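PDB 3ZTP: nucleoside diphosphate kinase from Aquifex aeolicus, which catalyses the transfer of the gamma phosphate of ATP to nucleoside diphosphates, probably through a phosphohistidine intermediate, to make nucleoside triphosphates other than ATP. Local coordinates for residues Arg5-Val10 with Gln129-Phe134; Val10-Met15 with Met67-Val72; Phe32-Leu37 with Val73-Glu78; Ala36-Arg41 with Phe134-Leu139. One frame throughout, in Å; residues are numbered along the deposited sequence.

Contact 1: residues Arg5-Val10 with Gln129-Phe134; sequences RTLIIV and QYEICF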
loop_
_atom_site.group_PDB
_atom_site.type_symbol
_atom_site.label_atom_id
_atom_site.label_comp_id
_atom_site.label_asym_id
_atom_site.label_seq_id
_atom_site.Cartn_x
_atom_site.Cartn_y
_atom_site.Cartn_z
ATOM N N ARG A 5 11.431 -17.604 -5.556
ATOM C CA ARG A 5 11.402 -16.274 -4.973
ATOM C C ARG A 5 11.811 -16.331 -3.516
ATOM O O ARG A 5 11.444 -17.248 -2.772
ATOM C CB ARG A 5 10.005 -15.680 -5.058
ATOM C CG ARG A 5 9.583 -15.317 -6.447
ATOM C CD ARG A 5 8.144 -14.857 -6.502
ATOM N NE ARG A 5 7.807 -14.445 -7.862
ATOM C CZ ARG A 5 6.594 -14.068 -8.247
ATOM N NH1 ARG A 5 5.607 -14.049 -7.370
ATOM N NH2 ARG A 5 6.376 -13.718 -9.513
ATOM N N THR A 6 12.578 -15.337 -3.076
ATOM C CA THR A 6 12.984 -15.258 -1.687
ATOM C C THR A 6 12.826 -13.825 -1.230
ATOM O O THR A 6 12.785 -12.905 -2.051
ATOM C CB THR A 6 14.423 -15.782 -1.487
ATOM O OG1 THR A 6 14.642 -15.866 -0.089
ATOM C CG2 THR A 6 15.486 -14.865 -2.100
ATOM N N LEU A 7 12.708 -13.619 0.074
ATOM C CA LEU A 7 12.577 -12.272 0.629
ATOM C C LEU A 7 13.890 -11.864 1.264
ATOM O O LEU A 7 14.446 -12.629 2.061
ATOM C CB LEU A 7 11.481 -12.243 1.687
ATOM C CG LEU A 7 11.214 -10.821 2.210
ATOM C CD1 LEU A 7 10.317 -10.033 1.280
ATOM C CD2 LEU A 7 10.683 -10.804 3.632
ATOM N N ILE A 8 14.357 -10.651 0.963
ATOM C CA ILE A 8 15.409 -10.032 1.763
ATOM C C ILE A 8 14.862 -8.822 2.492
ATOM O O ILE A 8 13.945 -8.136 2.017
ATOM C CB ILE A 8 16.667 -9.641 0.956
ATOM C CG1 ILE A 8 16.336 -8.660 -0.182
ATOM C CG2 ILE A 8 17.355 -10.885 0.436
ATOM C CD1 ILE A 8 17.551 -7.946 -0.770
ATOM N N ILE A 9 15.423 -8.562 3.673
ATOM C CA ILE A 9 15.170 -7.293 4.380
ATOM C C ILE A 9 16.514 -6.690 4.739
ATOM O O ILE A 9 17.319 -7.336 5.414
ATOM C CB ILE A 9 14.335 -7.454 5.657
ATOM C CG1 ILE A 9 13.043 -8.196 5.336
ATOM C CG2 ILE A 9 14.050 -6.082 6.225
ATOM C CD1 ILE A 9 12.201 -8.507 6.587
ATOM N N VAL A 10 16.734 -5.452 4.303
ATOM C CA VAL A 10 17.923 -4.688 4.697
ATOM C C VAL A 10 17.614 -4.079 6.048
ATOM O O VAL A 10 16.634 -3.324 6.186
ATOM C CB VAL A 10 18.278 -3.638 3.647
ATOM C CG1 VAL A 10 19.477 -2.794 4.079
ATOM C CG2 VAL A 10 18.537 -4.320 2.305
ATOM N N GLN A 129 7.622 -18.248 1.454
ATOM C CA GLN A 129 6.208 -18.026 1.155
ATOM C C GLN A 129 5.551 -17.192 2.265
ATOM O O GLN A 129 4.821 -16.229 1.988
ATOM C CB GLN A 129 5.501 -19.365 1.003
ATOM C CG GLN A 129 4.011 -19.269 0.747
ATOM C CD GLN A 129 3.381 -20.631 0.501
ATOM O OE1 GLN A 129 3.634 -21.267 -0.521
ATOM N NE2 GLN A 129 2.568 -21.088 1.446
ATOM N N TYR A 130 5.770 -17.577 3.512
ATOM C CA TYR A 130 5.247 -16.821 4.650
ATOM C C TYR A 130 5.753 -15.398 4.704
ATOM O O TYR A 130 4.999 -14.441 4.890
ATOM C CB TYR A 130 5.628 -17.514 5.973
ATOM C CG TYR A 130 5.252 -16.707 7.213
ATOM C CD1 TYR A 130 3.949 -16.664 7.637
ATOM C CD2 TYR A 130 6.200 -15.981 7.940
ATOM C CE1 TYR A 130 3.582 -15.933 8.747
ATOM C CE2 TYR A 130 5.833 -15.234 9.057
ATOM C CZ TYR A 130 4.513 -15.217 9.447
ATOM O OH TYR A 130 4.066 -14.509 10.547
ATOM N N GLU A 131 7.058 -15.237 4.561
ATOM C CA GLU A 131 7.667 -13.943 4.717
ATOM C C GLU A 131 7.307 -12.994 3.584
ATOM O O GLU A 131 7.054 -11.801 3.824
ATOM C CB GLU A 131 9.183 -14.116 4.756
ATOM C CG GLU A 131 9.649 -14.846 6.019
ATOM C CD GLU A 131 11.137 -15.082 6.069
ATOM O OE1 GLU A 131 11.867 -14.629 5.176
ATOM O OE2 GLU A 131 11.574 -15.725 7.040
ATOM N N ILE A 132 7.283 -13.497 2.351
ATOM C CA ILE A 132 6.868 -12.651 1.227
ATOM C C ILE A 132 5.454 -12.157 1.457
ATOM O O ILE A 132 5.216 -10.957 1.318
ATOM C CB ILE A 132 6.993 -13.404 -0.088
ATOM C CG1 ILE A 132 8.472 -13.622 -0.414
ATOM C CG2 ILE A 132 6.311 -12.632 -1.200
ATOM C CD1 ILE A 132 8.714 -14.574 -1.586
ATOM N N CYS A 133 4.519 -13.037 1.802
ATOM C CA CYS A 133 3.142 -12.623 2.051
ATOM C C CYS A 133 3.025 -11.698 3.257
ATOM O O CYS A 133 2.109 -10.869 3.329
ATOM C CB CYS A 133 2.254 -13.848 2.245
ATOM S SG CYS A 133 1.912 -14.727 0.701
ATOM N N PHE A 134 3.916 -11.823 4.218
ATOM C CA PHE A 134 3.821 -10.947 5.364
ATOM C C PHE A 134 4.043 -9.492 4.956
ATOM O O PHE A 134 3.417 -8.577 5.504
ATOM C CB PHE A 134 4.809 -11.331 6.461
ATOM C CG PHE A 134 4.437 -10.773 7.795
ATOM C CD1 PHE A 134 4.794 -9.499 8.187
ATOM C CD2 PHE A 134 3.634 -11.516 8.622
ATOM C CE1 PHE A 134 4.386 -8.991 9.417
ATOM C CE2 PHE A 134 3.228 -11.016 9.859
ATOM C CZ PHE A 134 3.599 -9.746 10.241
#

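Contact 2: residues Val10-Met15 with Met67-Val72; sequences VKPDAM and MSSGPV. With SO4 (sulfate ion), chain D.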
loop_
_atom_site.group_PDB
_atom_site.type_symbol
_atom_site.label_atom_id
_atom_site.label_comp_id
_atom_site.label_asym_id
_atom_site.label_seq_id
_atom_site.Cartn_x
_atom_site.Cartn_y
_atom_site.Cartn_z
ATOM N N VAL A 10 16.734 -5.452 4.303
ATOM C CA VAL A 10 17.923 -4.688 4.697
ATOM C C VAL A 10 17.614 -4.079 6.048
ATOM O O VAL A 10 16.634 -3.324 6.186
ATOM C CB VAL A 10 18.278 -3.638 3.647
ATOM C CG1 VAL A 10 19.477 -2.794 4.079
ATOM C CG2 VAL A 10 18.537 -4.320 2.305
ATOM N N LYS A 11 18.395 -4.453 7.049
ATOM C CA LYS A 11 18.096 -4.160 8.442
ATOM C C LYS A 11 18.561 -2.753 8.813
ATOM O O LYS A 11 19.307 -2.098 8.074
ATOM C CB LYS A 11 18.746 -5.209 9.345
ATOM C CG LYS A 11 18.322 -6.624 9.069
ATOM C CD LYS A 11 18.935 -7.618 10.055
ATOM C CE LYS A 11 18.365 -9.012 9.941
ATOM N NZ LYS A 11 19.037 -9.983 10.819
ATOM N N PRO A 12 18.118 -2.253 9.970
ATOM C CA PRO A 12 18.415 -0.853 10.268
ATOM C C PRO A 12 19.906 -0.527 10.387
ATOM O O PRO A 12 20.292 0.633 10.167
ATOM C CB PRO A 12 17.655 -0.597 11.581
ATOM C CG PRO A 12 16.535 -1.548 11.533
ATOM C CD PRO A 12 17.125 -2.802 10.915
ATOM N N ASP A 13 20.734 -1.496 10.773
ATOM C CA ASP A 13 22.176 -1.249 10.814
ATOM C C ASP A 13 22.726 -0.902 9.432
ATOM O O ASP A 13 23.478 0.069 9.290
ATOM C CB ASP A 13 22.941 -2.408 11.448
ATOM C CG ASP A 13 22.706 -3.746 10.759
ATOM O OD1 ASP A 13 21.608 -3.992 10.211
ATOM O OD2 ASP A 13 23.642 -4.576 10.787
ATOM N N ALA A 14 22.383 -1.694 8.428
ATOM C CA ALA A 14 22.860 -1.440 7.077
ATOM C C ALA A 14 22.218 -0.190 6.500
ATOM O O ALA A 14 22.851 0.537 5.731
ATOM C CB ALA A 14 22.592 -2.668 6.187
ATOM N N MET A 15 20.969 0.071 6.861
ATOM C CA MET A 15 20.297 1.295 6.447
ATOM C C MET A 15 21.075 2.502 6.943
ATOM O O MET A 15 21.407 3.394 6.163
ATOM C CB MET A 15 18.853 1.315 6.956
ATOM C CG MET A 15 18.020 0.222 6.340
ATOM S SD MET A 15 17.652 0.481 4.584
ATOM C CE MET A 15 16.388 1.735 4.905
ATOM N N MET A 67 14.576 -4.681 14.978
ATOM C CA MET A 67 13.904 -4.696 13.691
ATOM C C MET A 67 12.754 -3.699 13.569
ATOM O O MET A 67 12.244 -3.465 12.463
ATOM C CB MET A 67 13.472 -6.124 13.319
ATOM C CG MET A 67 14.660 -7.020 12.953
ATOM S SD MET A 67 15.614 -6.431 11.527
ATOM C CE MET A 67 14.417 -6.698 10.207
ATOM N N SER A 68 12.350 -3.130 14.699
ATOM C CA SER A 68 11.334 -2.082 14.728
ATOM C C SER A 68 11.936 -0.732 15.112
ATOM O O SER A 68 11.188 0.206 15.378
ATOM C CB SER A 68 10.184 -2.450 15.686
ATOM O OG SER A 68 10.626 -2.690 17.015
ATOM N N SER A 69 13.265 -0.614 15.138
ATOM C CA SER A 69 13.942 0.586 15.645
ATOM C C SER A 69 14.118 1.685 14.620
ATOM O O SER A 69 14.502 2.794 14.953
ATOM C CB SER A 69 15.314 0.233 16.236
ATOM O OG SER A 69 16.206 -0.188 15.223
ATOM N N GLY A 70 13.832 1.371 13.365
ATOM C CA GLY A 70 13.948 2.338 12.293
ATOM C C GLY A 70 13.437 1.689 11.028
ATOM O O GLY A 70 13.132 0.501 11.023
ATOM N N PRO A 71 13.331 2.461 9.957
ATOM C CA PRO A 71 12.819 1.847 8.731
ATOM C C PRO A 71 13.740 0.759 8.172
ATOM O O PRO A 71 14.973 0.752 8.400
ATOM C CB PRO A 71 12.718 3.009 7.746
ATOM C CG PRO A 71 13.280 4.214 8.420
ATOM C CD PRO A 71 13.581 3.905 9.844
ATOM N N VAL A 72 13.139 -0.162 7.430
ATOM C CA VAL A 72 13.843 -1.207 6.715
ATOM C C VAL A 72 13.378 -1.211 5.286
ATOM O O VAL A 72 12.382 -0.562 4.939
ATOM C CB VAL A 72 13.614 -2.602 7.348
ATOM C CG1 VAL A 72 14.203 -2.668 8.762
ATOM C CG2 VAL A 72 12.141 -2.969 7.439
HETATM S S SO4 D . 17.202 -12.631 10.615
HETATM O O1 SO4 D . 18.412 -12.638 9.800
HETATM O O2 SO4 D . 16.401 -13.811 10.292
HETATM O O3 SO4 D . 17.498 -12.725 12.042
HETATM O O4 SO4 D . 16.469 -11.413 10.405
#

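Contact 3: residues Phe32-Leu37 with Val73-Glu78; sequences FQIKAL and VAAVLE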
loop_
_atom_site.group_PDB
_atom_site.type_symbol
_atom_site.label_atom_id
_atom_site.label_comp_id
_atom_site.label_asym_id
_atom_site.label_seq_id
_atom_site.Cartn_x
_atom_site.Cartn_y
_atom_site.Cartn_z
ATOM N N PHE A 32 19.526 -11.615 -10.168
ATOM C CA PHE A 32 18.164 -11.728 -9.646
ATOM C C PHE A 32 17.290 -10.608 -10.169
ATOM O O PHE A 32 17.727 -9.470 -10.371
ATOM C CB PHE A 32 18.178 -11.721 -8.113
ATOM C CG PHE A 32 18.878 -12.897 -7.569
ATOM C CD1 PHE A 32 18.271 -14.144 -7.657
ATOM C CD2 PHE A 32 20.190 -12.821 -7.126
ATOM C CE1 PHE A 32 18.920 -15.280 -7.246
ATOM C CE2 PHE A 32 20.840 -13.963 -6.710
ATOM C CZ PHE A 32 20.209 -15.190 -6.775
ATOM N N GLN A 33 16.037 -10.951 -10.391
ATOM C CA GLN A 33 15.004 -9.981 -10.705
ATOM C C GLN A 33 14.378 -9.490 -9.415
ATOM O O GLN A 33 13.948 -10.317 -8.593
ATOM C CB GLN A 33 13.923 -10.645 -11.559
ATOM C CG GLN A 33 14.391 -11.043 -12.961
ATOM C CD GLN A 33 14.859 -9.850 -13.774
ATOM O OE1 GLN A 33 14.123 -8.880 -13.944
ATOM N NE2 GLN A 33 16.100 -9.906 -14.263
ATOM N N ILE A 34 14.338 -8.179 -9.225
ATOM C CA ILE A 34 13.610 -7.597 -8.095
ATOM C C ILE A 34 12.145 -7.518 -8.511
ATOM O O ILE A 34 11.796 -6.801 -9.443
ATOM C CB ILE A 34 14.136 -6.219 -7.682
ATOM C CG1 ILE A 34 15.602 -6.344 -7.256
ATOM C CG2 ILE A 34 13.292 -5.642 -6.577
ATOM C CD1 ILE A 34 16.296 -5.014 -6.995
ATOM N N LYS A 35 11.306 -8.297 -7.831
ATOM C CA LYS A 35 9.869 -8.380 -8.134
ATOM C C LYS A 35 9.008 -7.486 -7.252
ATOM O O LYS A 35 7.829 -7.251 -7.555
ATOM C CB LYS A 35 9.391 -9.818 -8.022
ATOM C CG LYS A 35 10.068 -10.791 -8.983
ATOM C CD LYS A 35 9.774 -10.470 -10.401
ATOM C CE LYS A 35 8.281 -10.532 -10.671
ATOM N NZ LYS A 35 7.962 -10.295 -12.115
ATOM N N ALA A 36 9.544 -7.052 -6.122
ATOM C CA ALA A 36 8.829 -6.128 -5.248
ATOM C C ALA A 36 9.872 -5.451 -4.378
ATOM O O ALA A 36 10.945 -6.019 -4.099
ATOM C CB ALA A 36 7.795 -6.862 -4.379
ATOM N N LEU A 37 9.582 -4.240 -3.954
ATOM C CA LEU A 37 10.530 -3.447 -3.181
ATOM C C LEU A 37 9.794 -2.387 -2.445
ATOM O O LEU A 37 8.992 -1.676 -3.044
ATOM C CB LEU A 37 11.555 -2.791 -4.140
ATOM C CG LEU A 37 12.643 -1.939 -3.502
ATOM C CD1 LEU A 37 13.645 -2.754 -2.810
ATOM C CD2 LEU A 37 13.319 -1.100 -4.572
ATOM N N VAL A 73 14.092 -1.931 4.439
ATOM C CA VAL A 73 13.678 -2.117 3.052
ATOM C C VAL A 73 13.631 -3.588 2.756
ATOM O O VAL A 73 14.602 -4.320 2.957
ATOM C CB VAL A 73 14.637 -1.425 2.074
ATOM C CG1 VAL A 73 14.343 -1.846 0.638
ATOM C CG2 VAL A 73 14.526 0.101 2.232
ATOM N N ALA A 74 12.502 -4.049 2.247
ATOM C CA ALA A 74 12.359 -5.431 1.808
ATOM C C ALA A 74 12.277 -5.516 0.292
ATOM O O ALA A 74 11.806 -4.583 -0.373
ATOM C CB ALA A 74 11.096 -6.060 2.424
ATOM N N ALA A 75 12.747 -6.650 -0.249
ATOM C CA ALA A 75 12.659 -6.940 -1.674
ATOM C C ALA A 75 12.361 -8.396 -1.884
ATOM O O ALA A 75 12.818 -9.250 -1.106
ATOM C CB ALA A 75 13.964 -6.594 -2.375
ATOM N N VAL A 76 11.578 -8.686 -2.912
ATOM C CA VAL A 76 11.417 -10.047 -3.361
ATOM C C VAL A 76 12.390 -10.235 -4.520
ATOM O O VAL A 76 12.373 -9.466 -5.481
ATOM C CB VAL A 76 9.979 -10.322 -3.843
ATOM C CG1 VAL A 76 9.874 -11.730 -4.430
ATOM C CG2 VAL A 76 8.994 -10.131 -2.699
ATOM N N LEU A 77 13.233 -11.254 -4.406
ATOM C CA LEU A 77 14.211 -11.600 -5.422
ATOM C C LEU A 77 13.806 -12.893 -6.080
ATOM O O LEU A 77 13.492 -13.874 -5.404
ATOM C CB LEU A 77 15.599 -11.766 -4.789
ATOM C CG LEU A 77 16.121 -10.555 -4.033
ATOM C CD1 LEU A 77 17.489 -10.888 -3.507
ATOM C CD2 LEU A 77 16.165 -9.328 -4.919
ATOM N N GLU A 78 13.840 -12.912 -7.412
ATOM C CA GLU A 78 13.472 -14.083 -8.197
ATOM C C GLU A 78 14.615 -14.533 -9.088
ATOM O O GLU A 78 15.253 -13.731 -9.753
ATOM C CB GLU A 78 12.241 -13.749 -9.039
ATOM C CG GLU A 78 11.735 -14.883 -9.906
ATOM C CD GLU A 78 10.515 -14.455 -10.700
ATOM O OE1 GLU A 78 9.448 -14.246 -10.081
ATOM O OE2 GLU A 78 10.624 -14.285 -11.927
HETATM O O HOH W 1 7.776 -13.622 -12.220
#

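Contact 4: residues Ala36-Arg41 with Phe134-Leu139; sequences ALKMFR and FIFSGL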
loop_
_atom_site.group_PDB
_atom_site.type_symbol
_atom_site.label_atom_id
_atom_site.label_comp_id
_atom_site.label_asym_id
_atom_site.label_seq_id
_atom_site.Cartn_x
_atom_site.Cartn_y
_atom_site.Cartn_z
ATOM N N ALA A 36 9.544 -7.052 -6.122
ATOM C CA ALA A 36 8.829 -6.128 -5.248
ATOM C C ALA A 36 9.872 -5.451 -4.378
ATOM O O ALA A 36 10.945 -6.019 -4.099
ATOM C CB ALA A 36 7.795 -6.862 -4.379
ATOM N N LEU A 37 9.582 -4.240 -3.954
ATOM C CA LEU A 37 10.530 -3.447 -3.181
ATOM C C LEU A 37 9.794 -2.387 -2.445
ATOM O O LEU A 37 8.992 -1.676 -3.044
ATOM C CB LEU A 37 11.555 -2.791 -4.140
ATOM C CG LEU A 37 12.643 -1.939 -3.502
ATOM C CD1 LEU A 37 13.645 -2.754 -2.810
ATOM C CD2 LEU A 37 13.319 -1.100 -4.572
ATOM N N LYS A 38 10.064 -2.230 -1.164
ATOM C CA LYS A 38 9.583 -1.044 -0.484
ATOM C C LYS A 38 10.260 -0.844 0.842
ATOM O O LYS A 38 10.807 -1.759 1.437
ATOM C CB LYS A 38 8.072 -1.092 -0.279
ATOM C CG LYS A 38 7.641 -2.011 0.855
ATOM C CD LYS A 38 6.122 -2.230 0.848
ATOM C CE LYS A 38 5.717 -3.373 1.752
ATOM N NZ LYS A 38 4.237 -3.559 1.654
ATOM N N MET A 39 10.213 0.410 1.262
ATOM C CA MET A 39 10.646 0.871 2.580
ATOM C C MET A 39 9.429 0.967 3.480
ATOM O O MET A 39 8.409 1.513 3.080
ATOM C CB MET A 39 11.317 2.235 2.452
ATOM C CG MET A 39 11.726 2.805 3.777
ATOM S SD MET A 39 12.657 4.341 3.583
ATOM C CE MET A 39 14.111 3.733 2.855
ATOM N N PHE A 40 9.527 0.436 4.693
ATOM C CA PHE A 40 8.445 0.472 5.648
ATOM C C PHE A 40 9.058 0.415 7.037
ATOM O O PHE A 40 10.281 0.285 7.183
ATOM C CB PHE A 40 7.454 -0.690 5.409
ATOM C CG PHE A 40 8.038 -2.027 5.681
ATOM C CD1 PHE A 40 8.843 -2.642 4.741
ATOM C CD2 PHE A 40 7.835 -2.662 6.915
ATOM C CE1 PHE A 40 9.444 -3.872 5.007
ATOM C CE2 PHE A 40 8.411 -3.918 7.162
ATOM C CZ PHE A 40 9.225 -4.497 6.208
ATOM N N ARG A 41 8.219 0.521 8.056
ATOM C CA ARG A 41 8.674 0.417 9.436
ATOM C C ARG A 41 7.827 -0.621 10.155
ATOM O O ARG A 41 6.600 -0.474 10.264
ATOM C CB ARG A 41 8.559 1.761 10.120
ATOM C CG ARG A 41 8.823 1.679 11.613
ATOM C CD ARG A 41 9.968 2.519 11.984
ATOM N NE ARG A 41 10.281 2.436 13.408
ATOM C CZ ARG A 41 10.828 3.432 14.074
ATOM N NH1 ARG A 41 11.124 4.566 13.445
ATOM N NH2 ARG A 41 11.105 3.281 15.356
ATOM N N PHE A 134 3.916 -11.823 4.218
ATOM C CA PHE A 134 3.821 -10.947 5.364
ATOM C C PHE A 134 4.043 -9.492 4.956
ATOM O O PHE A 134 3.417 -8.577 5.504
ATOM C CB PHE A 134 4.809 -11.331 6.461
ATOM C CG PHE A 134 4.437 -10.773 7.795
ATOM C CD1 PHE A 134 4.794 -9.499 8.187
ATOM C CD2 PHE A 134 3.634 -11.516 8.622
ATOM C CE1 PHE A 134 4.386 -8.991 9.417
ATOM C CE2 PHE A 134 3.228 -11.016 9.859
ATOM C CZ PHE A 134 3.599 -9.746 10.241
ATOM N N ILE A 135 4.949 -9.264 4.012
ATOM C CA ILE A 135 5.379 -7.919 3.650
ATOM C C ILE A 135 4.668 -7.379 2.409
ATOM O O ILE A 135 4.358 -6.199 2.339
ATOM C CB ILE A 135 6.913 -7.909 3.394
ATOM C CG1 ILE A 135 7.669 -8.419 4.629
ATOM C CG2 ILE A 135 7.399 -6.518 2.974
ATOM C CD1 ILE A 135 7.373 -7.655 5.919
ATOM N N PHE A 136 4.433 -8.255 1.430
ATOM C CA PHE A 136 3.937 -7.856 0.113
ATOM C C PHE A 136 2.720 -8.651 -0.290
ATOM O O PHE A 136 2.759 -9.880 -0.263
ATOM C CB PHE A 136 5.003 -8.122 -0.980
ATOM C CG PHE A 136 6.234 -7.264 -0.881
ATOM C CD1 PHE A 136 6.193 -5.921 -1.182
ATOM C CD2 PHE A 136 7.421 -7.824 -0.480
ATOM C CE1 PHE A 136 7.342 -5.147 -1.104
ATOM C CE2 PHE A 136 8.588 -7.068 -0.438
ATOM C CZ PHE A 136 8.539 -5.738 -0.722
ATOM N N SER A 137 1.686 -7.969 -0.760
ATOM C CA SER A 137 0.579 -8.672 -1.404
ATOM C C SER A 137 0.957 -9.025 -2.833
ATOM O O SER A 137 1.914 -8.480 -3.417
ATOM C CB SER A 137 -0.658 -7.797 -1.459
ATOM O OG SER A 137 -0.475 -6.759 -2.393
ATOM N N GLY A 138 0.187 -9.896 -3.444
ATOM C CA GLY A 138 0.303 -10.168 -4.856
ATOM C C GLY A 138 0.177 -8.939 -5.711
ATOM O O GLY A 138 0.800 -8.847 -6.775
ATOM N N LEU A 139 -0.624 -7.978 -5.266
ATOM C CA LEU A 139 -0.779 -6.730 -6.012
ATOM C C LEU A 139 0.508 -5.906 -6.084
ATOM O O LEU A 139 0.637 -5.056 -6.973
ATOM C CB LEU A 139 -1.887 -5.865 -5.406
ATOM C CG LEU A 139 -3.288 -6.463 -5.452
ATOM C CD1 LEU A 139 -4.281 -5.580 -4.694
ATOM C CD2 LEU A 139 -3.753 -6.622 -6.881
#

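Contact 1: residues Arg5-Val10 with Gln129-Phe134
The helix-on-sheet layer of the ferredoxin-like NDP kinase fold brings L7 of strand 5-10 against E131 and I132 of helix 129-134. The axes of the two short segments pass 7.5 Å apart, at 59° between their directions. No hydrogen bond joins the segments; the join is van der Waals packing, mostly between carbons. L7 CB meets I132 CG1 at 3.9 Å. L7 CG stands anti to the backbone N (chi1 -175°), and the branch beyond it reaches the helix backbone. L7 CD2 lies 3.8 Å from both E131 CB and E131 O. I132 CD1 lies 3.9 Å from R5 CB. The guanidinium of R5 leads away and forms a salt bridge with E78.

The carboxylate of E131 works beyond this interface. Its OE1 is hydrogen-bonded to S122 OG and to H120 NE2, and OE2 binds a glycerol. S122 OG also bonds to L7 N, so strand and helix meet indirectly through this serine. On another side of the helix, C133, in the conformer given, forms a disulfide with C133 of the second subunit.

H120 is the predicted phosphohistidine, and its other ring nitrogen, ND1, is the pros position. E131 is therefore a second-shell residue. Apolar packing at its CB probably helps to hold the base of the chain, while its carboxylate probably helps to orient the histidine ring.

Contact 2: residues Val10-Met15 with Met67-Val72
Apolar packing without a hydrogen bond joins P12, which begins helix 12-17, and K11, the N-cap residue of that helix, to M67-V72, the segment that leads from helix 60-67 into strand 72-78. P12 is central. Its CD lies 3.6 Å from V72 CG1, and the two side chains run side by side, pointing the same way. The same CD is 4.0 Å from M67 SD, and here the side chains cross at about a right angle. P12 CB also lies 3.9 Å from S69 OG, which is hydrogen-bonded to F66 O.

The M67 chain bends at chi2 (-61°), which sets SD 3.7 Å from K11 CG. K11 runs extended past this sulfur to the active site. Its NZ is hydrogen-bonded to N117 OD1 and makes two weak bonds to a sulfate, at 2.9 Å to O1 and 3.0 Å to O4. An alanine here would probably leave N117 OD1 without its ammonium partner and lose the CG and CD packing on the M67 sulfur.

The sulfate, probably from the crystallisation liquor, also bonds to Y51 and H120 ND1. These contacts are consistent with the phosphate site of NDP kinases, where K11 is predicted to bind ATP.

Contact 3: residues Phe32-Leu37 with Val73-Glu78
V76 O is gripped by two groups of the neighbouring strand. K35 N gives it a hydrogen bond of 2.8 Å, and I34 CA adds a CH...O contact at 3.4 Å. Further along, Q33 and E78 form an antiparallel hydrogen-bonded pair. Q33 N reaches E78 O at 3.0 Å, and E78 N returns a bond to Q33 O. The F32 ring meets the same E78 O at its edge.

Strands 33-40 and 72-78 are neighbours in the antiparallel sheet of the ferredoxin-like fold. Their pairing is broken by a classic beta bulge, in which K35 and A36 together face V76. K35 has psi -18°, far from an extended strand. V76 N still bonds to A36 O, but stands above the carbonyl plane. A36 N is buried and has no partner in the model.

At the bulge, the side chain of K35 crosses that of E78 obliquely. K35 CG stands anti to the carbonyl carbon (chi1 -61°) and packs 3.7 Å from E78 CB. A bend at chi2 carries CD toward E78 OE1. Water 1 lies between the charged ends, donating to E78 OE1 at 2.8 Å and taking a weak bond from K35 NZ. OE1 has R5 as a second partner, and NZ a weak bond to V142 O. An alanine at K35 would probably uncover the aliphatic part of E78 and cost water 1 its ammonium donor.

On the face with I34 and L77, I34 CG1 lies 3.8 Å from L77 CD2. L37 CD1 presses on V73 CG1 at 3.6 Å, and M39 of the third subunit packs on both I34 and L37.

Contact 4: residues Ala36-Arg41 with Phe134-Leu139
A36, the stem of K38 and the F136 ring make the tight part of this contact, whereas F40 and I135 touch sparsely. A36 CB sits 3.6 Å from the centroid of the F136 ring and only 8° off its normal, a CH-pi contact over the face. I135 CG2, in the conformer given, lies over the opposite face, displaced toward the rim. K38 N comes to the ring edge in its plane, and K38 CD slides past F136 CE1 at 3.7 Å. The ring is probably restrained from turning. F136 also packs on V76 and L7, so it lies between the sheet and the chain that leaves helix 125-135.

This exit is where the polypeptide departs from the ferredoxin-like core toward its C terminus. F136 is the first residue to lose helical angles, and the carbonyl of I135 just before it takes a hydrogen bond from a strand side chain. K38 NZ donates to I135 O at 2.7 Å, nearly along the C=O axis. NZ also makes a salt bridge to E140. A positive charge here would probably favour the helix end. K38 is partly exposed and marks the solvent side.

The F40 side is thinner. F40 and I135 cross at about a right angle, meeting chiefly at F40 CZ and I135 CD1, 3.7 Å apart. I135 and K38 were each modelled in two conformers, and their details hold for the one given. L139 of the second subunit packs on F40.

Overall arrangement
From the N terminus, strand 3-10 enters contact 1, which closes the longest loop by meeting helix 125-135 near the chain end. Contacts 2 and 3 nest inside that loop. Contact 2 starts where contact 1 leaves off, sharing V10, and ties helix 12-17 to the approach of strand 72-78. Contact 3 pairs strands 33-40 and 72-78, and crosses contact 2. Contact 4 starts from A36 and L37, shared with contact 3, and crosses contacts 1 and 2 to reach the end of helix 125-135. Strands 3-10 and 72-78, neighbours in the sheet, link contacts 1 and 3, while L7 on F136 joins contacts 1 and 4. Sheet, helix and C-terminal tail thus interlock.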